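Local coordinates for aldose-aldose oxidoreductase (Caulobacter crescentus, PDB 5A04), which oxidises one aldose sugar while reducing another, probably by way of a tightly held NADP(H) cofactor in a Rossmann-type domain, at residues R5-I11 against E30-A36. Sequence-based numbering, arbitrary orientation.
Sequences RKLGYAI and EHSRLAA
Tyr-9 O takes two backbone amides at once, Ala-35 N at 2.8 Å and Ala-36 N at 3.1 Å. This double grip marks a beta bulge between the first two parallel strands of the Rossmann fold, joined by helix 16-22 as the opening beta-alpha-beta unit of the NADPH-binding domain. Before the bulge Tyr-9 pairs with Leu-34; after it Ala-10 sits beside Ala-36, their CB atoms 3.9 Å apart. The extra residue turns Ala-35 CB toward strand 7-11, where it packs 3.8 Å from Gly-8 CA. On the amide side, Tyr-9 N meets Arg-33 O almost head-on, with an N-H...O angle of 173°. Its ring, with CG anti to the carbonyl carbon (chi1 -86°), reaches back alongside Ser-32, bringing CE1 to 3.7 Å from Ser-32 CB. Helix 292-306 covers this face: Leu-297 O receives the tyrosine hydroxyl, and Asp-298 and Ser-301 bond Ser-32 OG. A leucine in place of Tyr-9 would probably leave Leu-297 O without the tyrosine hydroxyl and Ser-32 CB without the ring carbons that pack against it. Near the start of the pair, His-31 ND1 makes a weak hydrogen bond to Arg-5 O, which lies at the edge of the imidazole, in the plane of the ring. At the other end, Ile-11 and Leu-34 cross at about a right angle, CG1 of the isoleucine 3.5 Å from CD1 of the leucine.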
# COMPACT_ATOMS: atom_id res chain seq x y z
N ARG A 5 31.79 23.06 -21.76
CA ARG A 5 31.96 23.67 -20.45
C ARG A 5 31.56 22.71 -19.34
O ARG A 5 30.45 22.18 -19.34
CB ARG A 5 31.12 24.95 -20.33
CG ARG A 5 31.58 26.10 -21.20
CD ARG A 5 30.45 27.11 -21.37
NE ARG A 5 29.27 26.48 -21.96
CZ ARG A 5 28.08 27.06 -22.10
NH1 ARG A 5 27.90 28.31 -21.68
NH2 ARG A 5 27.08 26.40 -22.65
N LYS A 6 32.48 22.48 -18.40
CA LYS A 6 32.17 21.67 -17.22
C LYS A 6 32.32 22.48 -15.95
O LYS A 6 33.34 23.13 -15.74
CB LYS A 6 33.07 20.43 -17.16
CG LYS A 6 32.87 19.49 -18.34
CD LYS A 6 33.53 18.15 -18.10
CE LYS A 6 33.33 17.21 -19.28
NZ LYS A 6 33.70 17.90 -20.55
N LEU A 7 31.30 22.45 -15.10
CA LEU A 7 31.39 23.13 -13.81
C LEU A 7 32.05 22.20 -12.81
O LEU A 7 31.88 20.99 -12.87
CB LEU A 7 30.01 23.56 -13.33
CG LEU A 7 29.36 24.60 -14.24
CD1 LEU A 7 28.20 25.24 -13.52
CD2 LEU A 7 30.38 25.66 -14.68
N GLY A 8 32.80 22.77 -11.87
CA GLY A 8 33.57 21.97 -10.92
C GLY A 8 32.84 21.70 -9.62
O GLY A 8 32.35 22.61 -8.96
N TYR A 9 32.76 20.42 -9.25
CA TYR A 9 32.16 20.00 -7.98
C TYR A 9 33.19 19.80 -6.87
O TYR A 9 34.21 19.15 -7.09
CB TYR A 9 31.39 18.68 -8.16
CG TYR A 9 29.97 18.80 -8.63
CD1 TYR A 9 29.66 19.07 -9.96
CD2 TYR A 9 28.93 18.58 -7.74
CE1 TYR A 9 28.34 19.17 -10.38
CE2 TYR A 9 27.62 18.67 -8.13
CZ TYR A 9 27.31 18.96 -9.45
OH TYR A 9 25.98 19.04 -9.82
N ALA A 10 32.90 20.34 -5.69
CA ALA A 10 33.55 19.89 -4.47
C ALA A 10 32.61 18.90 -3.78
O ALA A 10 31.46 19.22 -3.52
CB ALA A 10 33.86 21.08 -3.53
N ILE A 11 33.08 17.68 -3.54
CA ILE A 11 32.28 16.69 -2.82
C ILE A 11 32.62 16.79 -1.33
O ILE A 11 33.79 16.70 -0.93
CB ILE A 11 32.53 15.26 -3.34
CG1 ILE A 11 32.25 15.18 -4.85
CG2 ILE A 11 31.67 14.25 -2.59
CD1 ILE A 11 30.83 15.58 -5.25
N GLU A 30 28.54 15.33 -18.81
CA GLU A 30 28.94 16.17 -19.93
C GLU A 30 29.21 17.61 -19.54
O GLU A 30 29.84 18.35 -20.29
CB GLU A 30 27.87 16.17 -21.01
CG GLU A 30 27.62 14.82 -21.63
CD GLU A 30 26.44 14.85 -22.57
OE1 GLU A 30 25.31 15.08 -22.08
OE2 GLU A 30 26.64 14.66 -23.78
N HIS A 31 28.71 18.02 -18.37
CA HIS A 31 28.82 19.42 -17.96
C HIS A 31 29.31 19.59 -16.54
O HIS A 31 29.20 20.68 -15.97
CB HIS A 31 27.47 20.12 -18.14
CG HIS A 31 27.01 20.15 -19.55
ND1 HIS A 31 27.64 20.89 -20.53
CD2 HIS A 31 26.00 19.49 -20.17
CE1 HIS A 31 27.03 20.70 -21.68
NE2 HIS A 31 26.04 19.86 -21.50
N SER A 32 29.86 18.51 -15.98
CA SER A 32 30.32 18.50 -14.60
C SER A 32 31.64 17.78 -14.48
O SER A 32 31.88 16.81 -15.19
CB SER A 32 29.29 17.80 -13.70
OG SER A 32 27.99 18.28 -14.00
N ARG A 33 32.49 18.25 -13.58
CA ARG A 33 33.74 17.54 -13.29
C ARG A 33 34.02 17.60 -11.80
O ARG A 33 33.61 18.52 -11.10
CB ARG A 33 34.91 18.14 -14.08
CG ARG A 33 35.24 19.59 -13.71
CD ARG A 33 36.46 20.10 -14.49
NE ARG A 33 37.63 19.28 -14.25
CZ ARG A 33 38.50 19.47 -13.26
NH1 ARG A 33 38.32 20.47 -12.40
NH2 ARG A 33 39.54 18.66 -13.12
N LEU A 34 34.72 16.58 -11.31
CA LEU A 34 35.15 16.55 -9.93
C LEU A 34 36.37 17.47 -9.76
O LEU A 34 37.40 17.26 -10.40
CB LEU A 34 35.47 15.11 -9.53
CG LEU A 34 35.96 14.93 -8.10
CD1 LEU A 34 34.90 15.43 -7.14
CD2 LEU A 34 36.30 13.46 -7.85
N ALA A 35 36.25 18.48 -8.90
CA ALA A 35 37.29 19.51 -8.79
C ALA A 35 37.95 19.55 -7.41
O ALA A 35 39.10 19.98 -7.28
CB ALA A 35 36.71 20.88 -9.14
N ALA A 36 37.23 19.14 -6.38
CA ALA A 36 37.75 19.26 -5.02
C ALA A 36 37.11 18.26 -4.07
O ALA A 36 36.03 17.72 -4.34
CB ALA A 36 37.57 20.69 -4.50